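Local coordinates for acyl-CoA-binding domain-containing protein 1 (Oryza sativa Japonica Group, PDB 5H3G) that binds medium- and long-chain acyl-CoA esters with high affinity, and also phosphatidic acid and phosphatidylcholine in vitro, at residues A[11-14]-A[15-18]; A[24-27]-A[28-32]; A[82-85]-A[86-90]. All blocks are in the same frame, centred on the assembly; numbering follows the deposited sequence. Where two conformers were deposited one is given.

Contact 1: A[11-14]-A[15-18]; sequences EQYA and EKAK
Tyr13 and Lys16 meet near the C-terminal end of helix 4-17, a local contact between neighbouring turns at the surface of the four-helix acyl-CoA-binding domain. The aliphatic part of the lysine does the touching: CD of Lys16 lies 3.8 Å from CE1 of Tyr13, approaching one ortho-meta side of the ring obliquely. Lys16 sets out beside its own backbone N, CG opposite the carbonyl carbon (chi1 -69°), and then runs extended alongside the CD1-CE1 side of the ring, its NZ ending 4.2 Å from CE1 of Tyr13. The phenol ring also lies against Ile79 and Leu86 of helix 71-92, so the lysine methylenes add to apolar packing that continues between the two helices.

Three successive backbone bonds tie the turns together, the shortest joining Ala17 N to Tyr13 O at 2.8 Å, although its N-H...O angle is only 138°. Lys16 N reaches Gln12 O at 2.9 Å, in the carbonyl plane. The next carbonyl back, Glu11 O, accepts from Glu15 N at 3.1 Å and also has CG of Glu15 lying 3.3 Å away. The two carboxylates stay apart, with Glu11 OE1 and Glu15 OE2 separated by 6.1 Å, and Glu11 OE2 takes a hydrogen bond from Gln7 NE2.

Ala14 and Ala17 both lean on Tyr78, which, like Lys18 at the end of this segment, probably contributes to the acyl-CoA site. The turn is thus held by main-chain bonds and methylene packing, while its acidic and basic groups extend from the helix without pairing with one another.

Contact 2: A[24-27]-A[28-32]; sequences TSNE and NKLIL
The carbonyl oxygen of Ser25 accepts two backbone N-H groups at once. Lys29 N binds it at 3.0 Å with a nearly straight N-H...O angle of 164°, and Asn28 N adds a weak bond bent to 126°. One residue on, Leu30 N donates to Asn26 O at 2.9 Å.

Ser25 also supplies the N-cap of helix 26-41. Its OG stands anti to the backbone N (chi1 174°), where it accepts from Glu27 N at 3.2 Å and so occupies an N-H that the first turn of a helix cannot satisfy from its own carbonyls. The carboxylate of Glu27 and the amide of Asn28 are joined through a water that donates to both Glu27 OE2 and Asn28 OD1. The amide oxygen is also 3.5 Å from CB of Ser25, while its other end, ND2, faces Leu85 of helix 71-92.

Lys29 runs extended back along Thr24, placing CE 3.2 Å from the carbonyl oxygen of Thr24 and against Thr24 CB; its NZ finishes at a hydrogen bond to Glu22 O. Thr24 is held in turn by OG1, bonded to Pro21 O, and its methyl CG2 meets CB of Asn28 with the two side chains at about a right angle. On another side of the helix the amide oxygen OD1 of Asn26 lies 3.6 Å from CD1 of Leu30. That leucine continues onto Ala58 and Lys59 of helix 57-64, Lys59 probably being one of the acyl-CoA-binding residues.

Contact 3: A[82-85]-A[86-90]; sequences VKQL and LEEAA
Helix 71-92, the last and longest helix of the acyl-CoA-binding four-helix domain, carries this contact between neighbouring turns near its C-terminal end. On its inner face Val82 and Leu86 lie side by side and point the same way, CG1 of the valine 3.6 Å from CD1 of the leucine. Val82 is buried, packed between helix 4-17, through Tyr13 and Ala17, and Leu32 of helix 26-41; it also adjoins Tyr78, a likely acyl-CoA-binding residue. Leu86 carries the apolar strip on to Tyr13 and Leu20. The backbones of the two residues are joined as well, Leu86 N donating to Val82 O at 2.8 Å.

The outer face is charged. Lys83 bends at its second torsion (chi2 58°), which swings the chain toward the following turn, and Glu87 folds back at the same position (chi2 -53°). In the conformer described, Lys83 NZ comes 3.4 Å from Glu87 OE2, a weak salt bridge that is doubtful because Lys83 has a second conformer.

Glu88, by contrast, stays extended and reaches back across Gln84: OE1 is 3.7 Å from CG of the glutamine, and the amide and carboxylate planes are turned 36° apart. The second oxygen of the same carboxylate leans on an apolar neighbour, Glu88 OE2 lying 3.6 Å from the methyl CD2 of Leu85.

All three contacts are surface contacts within single helices, yet their inner faces converge. Contact 3 alone contains a buried residue, Val82, and its helix touches both others: Leu86 CD1 meets Tyr13 CD1 of contact 1 at 3.9 Å, and Val82 CG2 meets Leu32 CD2 of contact 2 at 3.7 Å. Contacts 1 and 2 approach to about 5 Å between nearest atoms without touching, although their helices are consecutive in the chain. The chemistry follows position: 24-32, at a helix start, relies on side-chain capping and a bridging water; 11-18, at a helix end, on lysine methylenes against a ring; 82-90, within a helix, pairs an apolar face with a charged, exposed one whose lysine-glutamate bridge is weak.

Contact 1: A[11-14]-A[15-18]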
ATOM      1  N   GLU A  11     -10.930   0.351   4.893  1.00 14.81           N
ATOM      2  CA  GLU A  11     -11.647   1.170   3.932  1.00 15.93           C
ATOM      3  C   GLU A  11     -11.549   2.639   4.307  1.00 21.84           C
ATOM      4  O   GLU A  11     -11.393   3.494   3.433  1.00 22.08           O
ATOM      5  CB  GLU A  11     -13.092   0.694   3.836  1.00 22.48           C
ATOM      6  CG  GLU A  11     -13.163  -0.738   3.311  1.00 23.61           C
ATOM      7  CD  GLU A  11     -14.540  -1.363   3.420  1.00 37.48           C
ATOM      8  OE1 GLU A  11     -15.480  -0.675   3.868  1.00 43.70           O
ATOM      9  OE2 GLU A  11     -14.674  -2.552   3.059  1.00 43.15           O
ATOM     10  N   GLN A  12     -11.576   2.940   5.603  1.00 21.70           N
ATOM     11  CA  GLN A  12     -11.455   4.330   6.035  1.00 23.44           C
ATOM     12  C   GLN A  12     -10.083   4.893   5.690  1.00 20.60           C
ATOM     13  O   GLN A  12      -9.971   5.993   5.134  1.00 21.72           O
ATOM     14  CB  GLN A  12     -11.730   4.436   7.534  1.00 26.97           C
ATOM     15  CG  GLN A  12     -13.193   4.207   7.904  1.00 43.63           C
ATOM     16  CD  GLN A  12     -13.426   4.175   9.406  1.00 58.42           C
ATOM     17  OE1 GLN A  12     -12.596   4.647  10.187  1.00 65.61           O
ATOM     18  NE2 GLN A  12     -14.555   3.610   9.817  1.00 61.12           N
ATOM     19  N   TYR A  13      -9.023   4.154   5.999  1.00 16.95           N
ATOM     20  CA  TYR A  13      -7.693   4.683   5.735  1.00 15.71           C
ATOM     21  C   TYR A  13      -7.353   4.664   4.254  1.00 14.11           C
ATOM     22  O   TYR A  13      -6.590   5.519   3.798  1.00 17.42           O
ATOM     23  CB  TYR A  13      -6.659   3.933   6.558  1.00 17.11           C
ATOM     24  CG  TYR A  13      -6.634   4.485   7.957  1.00 18.84           C
ATOM     25  CD1 TYR A  13      -6.121   5.747   8.207  1.00 26.72           C
ATOM     26  CD2 TYR A  13      -7.164   3.764   9.018  1.00 18.70           C
ATOM     27  CE1 TYR A  13      -6.119   6.274   9.477  1.00 28.74           C
ATOM     28  CE2 TYR A  13      -7.163   4.278  10.290  1.00 19.63           C
ATOM     29  CZ  TYR A  13      -6.634   5.532  10.518  1.00 27.12           C
ATOM     30  OH  TYR A  13      -6.624   6.056  11.790  1.00 28.30           O
ATOM     31  N   ALA A  14      -7.902   3.720   3.480  1.00 12.77           N
ATOM     32  CA  ALA A  14      -7.718   3.810   2.033  1.00 13.00           C
ATOM     33  C   ALA A  14      -8.336   5.094   1.498  1.00 18.09           C
ATOM     34  O   ALA A  14      -7.786   5.721   0.585  1.00 16.33           O
ATOM     35  CB  ALA A  14      -8.320   2.591   1.335  1.00 13.75           C
ATOM     36  N   GLU A  15      -9.455   5.523   2.084  1.00 15.44           N
ATOM     37  CA  GLU A  15     -10.040   6.804   1.695  1.00 15.20           C
ATOM     38  C   GLU A  15      -9.187   7.969   2.178  1.00 16.03           C
ATOM     39  O   GLU A  15      -8.973   8.937   1.440  1.00 21.05           O
ATOM     40  CB  GLU A  15     -11.467   6.910   2.235  1.00 28.09           C
ATOM     41  CG  GLU A  15     -12.428   5.953   1.539  1.00 41.62           C
ATOM     42  CD  GLU A  15     -13.775   5.829   2.230  1.00 57.09           C
ATOM     43  OE1 GLU A  15     -14.021   6.573   3.201  1.00 62.46           O
ATOM     44  OE2 GLU A  15     -14.586   4.979   1.799  1.00 60.68           O
ATOM     45  N   LYS A  16      -8.675   7.890   3.405  1.00 15.25           N
ATOM     46  CA  LYS A  16      -7.871   8.989   3.927  1.00 16.88           C
ATOM     47  C   LYS A  16      -6.541   9.105   3.191  1.00 17.32           C
ATOM     48  O   LYS A  16      -5.954  10.194   3.146  1.00 16.36           O
ATOM     49  CB  LYS A  16      -7.638   8.798   5.425  1.00 20.15           C
ATOM     50  CG  LYS A  16      -8.878   8.973   6.284  1.00 22.04           C
ATOM     51  CD  LYS A  16      -8.520   8.701   7.733  1.00 32.24           C
ATOM     52  CE  LYS A  16      -9.646   9.082   8.671  1.00 40.91           C
ATOM     53  NZ  LYS A  16      -9.152   9.163  10.078  1.00 46.06           N
ATOM     54  N   ALA A  17      -6.060   8.002   2.600  1.00 15.86           N
ATOM     55  CA  ALA A  17      -4.803   8.049   1.862  1.00 13.21           C
ATOM     56  C   ALA A  17      -4.873   9.036   0.705  1.00 12.81           C
ATOM     57  O   ALA A  17      -3.844   9.605   0.311  1.00 16.37           O
ATOM     58  CB  ALA A  17      -4.425   6.654   1.352  1.00 13.67           C
ATOM     59  N   LYS A  18      -6.074   9.272   0.170  1.00 13.43           N
ATOM     60  CA  LYS A  18      -6.254  10.222  -0.925  0.60 14.65           C
ATOM     61  C   LYS A  18      -5.848  11.636  -0.534  1.00 14.38           C
ATOM     62  O   LYS A  18      -5.561  12.462  -1.415  1.00 18.74           O
ATOM     63  CB  LYS A  18      -7.716  10.247  -1.382  0.60 19.88           C
ATOM     64  CG  LYS A  18      -8.329   8.914  -1.771  0.60 24.27           C
ATOM     65  CD  LYS A  18      -9.803   9.118  -2.144  0.60 25.17           C
ATOM     66  CE  LYS A  18     -10.529   7.809  -2.358  0.60 29.39           C
ATOM     67  NZ  LYS A  18     -11.941   8.056  -2.781  0.60 32.55           N
TER

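Contact 2: A[24-27]-A[28-32]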
ATOM      1  N   THR A  24       3.959  13.326  -2.243  1.00 15.38           N
ATOM      2  CA  THR A  24       4.429  12.184  -1.464  1.00 14.64           C
ATOM      3  C   THR A  24       5.441  11.366  -2.263  1.00 14.75           C
ATOM      4  O   THR A  24       5.212  11.039  -3.431  1.00 15.19           O
ATOM      5  CB  THR A  24       3.241  11.308  -1.057  1.00 15.44           C
ATOM      6  OG1 THR A  24       2.345  12.080  -0.241  1.00 16.88           O
ATOM      7  CG2 THR A  24       3.715  10.093  -0.267  1.00 14.96           C
ATOM      8  N   SER A  25       6.577  11.071  -1.631  1.00 12.94           N
ATOM      9  CA  SER A  25       7.659  10.360  -2.297  1.00 13.65           C
ATOM     10  C   SER A  25       7.154   9.081  -2.938  1.00 14.43           C
ATOM     11  O   SER A  25       6.367   8.335  -2.349  1.00 12.71           O
ATOM     12  CB  SER A  25       8.778  10.019  -1.311  1.00 13.40           C
ATOM     13  OG  SER A  25       9.769   9.205  -1.939  1.00 18.56           O
ATOM     14  N   ASN A  26       7.647   8.814  -4.145  1.00 16.05           N
ATOM     15  CA  ASN A  26       7.280   7.574  -4.816  1.00 16.91           C
ATOM     16  C   ASN A  26       7.746   6.344  -4.040  1.00 13.32           C
ATOM     17  O   ASN A  26       7.151   5.268  -4.184  1.00 13.44           O
ATOM     18  CB  ASN A  26       7.847   7.561  -6.231  1.00 16.36           C
ATOM     19  CG  ASN A  26       7.225   6.481  -7.093  1.00 26.29           C
ATOM     20  OD1 ASN A  26       7.927   5.633  -7.657  1.00 28.67           O
ATOM     21  ND2 ASN A  26       5.895   6.504  -7.202  1.00 26.28           N
ATOM     22  N   GLU A  27       8.797   6.467  -3.215  1.00 13.17           N
ATOM     23  CA  GLU A  27       9.182   5.343  -2.362  1.00 13.18           C
ATOM     24  C   GLU A  27       8.005   4.896  -1.506  1.00 13.33           C
ATOM     25  O   GLU A  27       7.709   3.699  -1.399  1.00 14.83           O
ATOM     26  CB  GLU A  27      10.376   5.725  -1.474  1.00 16.27           C
ATOM     27  CG  GLU A  27      11.639   6.057  -2.238  1.00 14.80           C
ATOM     28  CD  GLU A  27      12.769   6.547  -1.338  1.00 21.71           C
ATOM     29  OE1 GLU A  27      13.882   6.745  -1.862  1.00 22.13           O
ATOM     30  OE2 GLU A  27      12.550   6.728  -0.120  1.00 22.50           O
ATOM     31  N   ASN A  28       7.301   5.860  -0.915  1.00 11.99           N
ATOM     32  CA  ASN A  28       6.181   5.549  -0.042  1.00 12.96           C
ATOM     33  C   ASN A  28       4.945   5.163  -0.837  1.00 10.98           C
ATOM     34  O   ASN A  28       4.206   4.267  -0.418  1.00 12.72           O
ATOM     35  CB  ASN A  28       5.920   6.742   0.875  1.00 13.05           C
ATOM     36  CG  ASN A  28       7.117   7.038   1.732  1.00 15.81           C
ATOM     37  OD1 ASN A  28       7.978   7.835   1.354  1.00 17.61           O
ATOM     38  ND2 ASN A  28       7.225   6.338   2.864  1.00 15.89           N
ATOM     39  N   LYS A  29       4.725   5.792  -1.998  1.00 11.06           N
ATOM     40  CA  LYS A  29       3.617   5.379  -2.852  1.00 10.85           C
ATOM     41  C   LYS A  29       3.747   3.909  -3.233  1.00 12.99           C
ATOM     42  O   LYS A  29       2.750   3.178  -3.276  1.00 14.46           O
ATOM     43  CB  LYS A  29       3.554   6.253  -4.109  1.00 11.18           C
ATOM     44  CG  LYS A  29       3.140   7.686  -3.805  1.00 23.51           C
ATOM     45  CD  LYS A  29       2.772   8.434  -5.081  1.00 28.21           C
ATOM     46  CE  LYS A  29       2.520   9.905  -4.787  1.00 39.10           C
ATOM     47  NZ  LYS A  29       2.139  10.691  -6.004  1.00 47.70           N
ATOM     48  N   LEU A  30       4.978   3.449  -3.477  1.00 12.06           N
ATOM     49  CA  LEU A  30       5.184   2.053  -3.858  1.00 11.58           C
ATOM     50  C   LEU A  30       4.897   1.116  -2.693  1.00 13.75           C
ATOM     51  O   LEU A  30       4.312   0.043  -2.885  1.00 12.82           O
ATOM     52  CB  LEU A  30       6.610   1.853  -4.374  1.00 12.30           C
ATOM     53  CG  LEU A  30       6.912   2.387  -5.771  1.00 13.78           C
ATOM     54  CD1 LEU A  30       8.408   2.434  -6.008  1.00 17.27           C
ATOM     55  CD2 LEU A  30       6.208   1.496  -6.819  1.00 15.03           C
ATOM     56  N   ILE A  31       5.307   1.505  -1.483  1.00 12.92           N
ATOM     57  CA  ILE A  31       5.016   0.689  -0.307  0.55 11.25           C
ATOM     58  C   ILE A  31       3.511   0.544  -0.123  1.00 14.95           C
ATOM     59  O   ILE A  31       3.000  -0.557   0.117  1.00 14.28           O
ATOM     60  CB  ILE A  31       5.691   1.291   0.937  0.55 14.30           C
ATOM     61  CG1 ILE A  31       7.202   1.056   0.872  0.55 12.56           C
ATOM     62  CG2 ILE A  31       5.097   0.698   2.213  0.55 15.73           C
ATOM     63  CD1 ILE A  31       7.990   1.951   1.778  0.55 12.60           C
ATOM     64  N   LEU A  32       2.774   1.650  -0.253  1.00 10.40           N
ATOM     65  CA  LEU A  32       1.323   1.585  -0.119  1.00 11.11           C
ATOM     66  C   LEU A  32       0.708   0.744  -1.227  1.00 10.58           C
ATOM     67  O   LEU A  32      -0.227  -0.030  -0.980  1.00 11.93           O
ATOM     68  CB  LEU A  32       0.715   2.993  -0.134  1.00 10.01           C
ATOM     69  CG  LEU A  32       1.074   3.898   1.044  1.00 11.40           C
ATOM     70  CD1 LEU A  32       0.233   5.159   1.025  1.00 12.34           C
ATOM     71  CD2 LEU A  32       0.884   3.116   2.338  1.00 14.90           C
TER
HETATM   72  O   HOH W   1      10.741   7.338   1.917  1.00 20.43           O

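Contact 3: A[82-85]-A[86-90]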
ATOM      1  N   VAL A  82      -0.186   4.011   6.226  1.00 11.89           N
ATOM      2  CA  VAL A  82      -0.965   5.210   5.903  1.00 11.24           C
ATOM      3  C   VAL A  82      -1.040   6.131   7.109  1.00 11.29           C
ATOM      4  O   VAL A  82      -0.841   7.344   6.987  1.00 12.66           O
ATOM      5  CB  VAL A  82      -2.369   4.842   5.391  1.00 11.91           C
ATOM      6  CG1 VAL A  82      -3.226   6.097   5.283  1.00 12.77           C
ATOM      7  CG2 VAL A  82      -2.275   4.179   4.028  1.00 13.80           C
ATOM      8  N   LYS A  83      -1.290   5.568   8.297  1.00 11.85           N
ATOM      9  CA  LYS A  83      -1.344   6.363   9.519  0.53 12.42           C
ATOM     10  C   LYS A  83      -0.054   7.142   9.727  1.00 12.44           C
ATOM     11  O   LYS A  83      -0.069   8.336  10.045  1.00 14.21           O
ATOM     12  CB  LYS A  83      -1.610   5.447  10.713  0.53 13.64           C
ATOM     13  CG  LYS A  83      -1.554   6.143  12.032  0.53 15.42           C
ATOM     14  CD  LYS A  83      -2.553   7.280  12.064  0.53 12.89           C
ATOM     15  CE  LYS A  83      -2.680   7.825  13.470  0.53 13.54           C
ATOM     16  NZ  LYS A  83      -3.610   8.985  13.521  0.53 19.33           N
ATOM     17  N   GLN A  84       1.085   6.465   9.558  1.00 12.61           N
ATOM     18  CA  GLN A  84       2.374   7.133   9.712  1.00 12.87           C
ATOM     19  C   GLN A  84       2.521   8.271   8.710  1.00 13.89           C
ATOM     20  O   GLN A  84       2.915   9.389   9.069  1.00 12.88           O
ATOM     21  CB  GLN A  84       3.504   6.121   9.554  1.00 14.90           C
ATOM     22  CG  GLN A  84       4.878   6.728   9.711  1.00 20.93           C
ATOM     23  CD  GLN A  84       5.980   5.713   9.504  1.00 35.58           C
ATOM     24  OE1 GLN A  84       5.738   4.603   9.015  1.00 37.64           O
ATOM     25  NE2 GLN A  84       7.198   6.085   9.871  1.00 40.46           N
ATOM     26  N   LEU A  85       2.187   8.009   7.445  1.00 11.63           N
ATOM     27  CA  LEU A  85       2.301   9.045   6.422  1.00 13.87           C
ATOM     28  C   LEU A  85       1.363  10.216   6.698  1.00 14.19           C
ATOM     29  O   LEU A  85       1.723  11.377   6.464  1.00 13.22           O
ATOM     30  CB  LEU A  85       2.016   8.437   5.043  1.00 10.65           C
ATOM     31  CG  LEU A  85       3.188   7.607   4.518  1.00 11.05           C
ATOM     32  CD1 LEU A  85       2.734   6.706   3.403  1.00 10.92           C
ATOM     33  CD2 LEU A  85       4.302   8.511   4.029  1.00 14.86           C
ATOM     34  N   LEU A  86       0.153   9.929   7.189  1.00 12.18           N
ATOM     35  CA  LEU A  86      -0.791  10.998   7.515  1.00 13.77           C
ATOM     36  C   LEU A  86      -0.263  11.867   8.646  1.00 11.93           C
ATOM     37  O   LEU A  86      -0.413  13.098   8.621  1.00 13.60           O
ATOM     38  CB  LEU A  86      -2.145  10.404   7.896  1.00 13.76           C
ATOM     39  CG  LEU A  86      -2.982   9.869   6.732  1.00 11.24           C
ATOM     40  CD1 LEU A  86      -4.052   8.941   7.288  1.00 15.28           C
ATOM     41  CD2 LEU A  86      -3.623  10.985   5.927  1.00 13.09           C
ATOM     42  N   GLU A  87       0.369  11.249   9.639  1.00 13.84           N
ATOM     43  CA  GLU A  87       0.952  12.029  10.720  1.00 13.42           C
ATOM     44  C   GLU A  87       2.149  12.833  10.230  1.00 16.06           C
ATOM     45  O   GLU A  87       2.345  13.983  10.637  1.00 15.22           O
ATOM     46  CB  GLU A  87       1.329  11.105  11.872  1.00 15.78           C
ATOM     47  CG  GLU A  87       0.083  10.603  12.596  1.00 25.94           C
ATOM     48  CD  GLU A  87      -0.831  11.753  13.038  1.00 26.95           C
ATOM     49  OE1 GLU A  87      -0.386  12.574  13.864  1.00 31.18           O
ATOM     50  OE2 GLU A  87      -1.979  11.846  12.550  1.00 21.24           O
ATOM     51  N   GLU A  88       2.935  12.261   9.324  1.00 14.51           N
ATOM     52  CA  GLU A  88       4.068  13.001   8.782  1.00 14.55           C
ATOM     53  C   GLU A  88       3.601  14.162   7.907  1.00 12.32           C
ATOM     54  O   GLU A  88       4.198  15.247   7.943  1.00 12.26           O
ATOM     55  CB  GLU A  88       4.982  12.038   8.020  1.00 13.18           C
ATOM     56  CG  GLU A  88       5.718  11.056   8.958  1.00 16.60           C
ATOM     57  CD  GLU A  88       6.349   9.877   8.230  1.00 17.35           C
ATOM     58  OE1 GLU A  88       7.369   9.334   8.723  1.00 21.52           O
ATOM     59  OE2 GLU A  88       5.819   9.469   7.189  1.00 17.27           O
ATOM     60  N   ALA A  89       2.517  13.970   7.142  1.00 11.40           N
ATOM     61  CA  ALA A  89       1.990  15.054   6.317  1.00 12.19           C
ATOM     62  C   ALA A  89       1.471  16.188   7.183  1.00 13.25           C
ATOM     63  O   ALA A  89       1.698  17.364   6.884  1.00 10.58           O
ATOM     64  CB  ALA A  89       0.883  14.538   5.395  1.00 11.57           C
ATOM     65  N   ALA A  90       0.788  15.848   8.280  1.00 11.20           N
ATOM     66  CA  ALA A  90       0.300  16.882   9.185  1.00 12.33           C
ATOM     67  C   ALA A  90       1.458  17.611   9.856  1.00 13.05           C
ATOM     68  O   ALA A  90       1.400  18.834  10.036  1.00 16.61           O
ATOM     69  CB  ALA A  90      -0.638  16.267  10.227  1.00 17.75           C
TER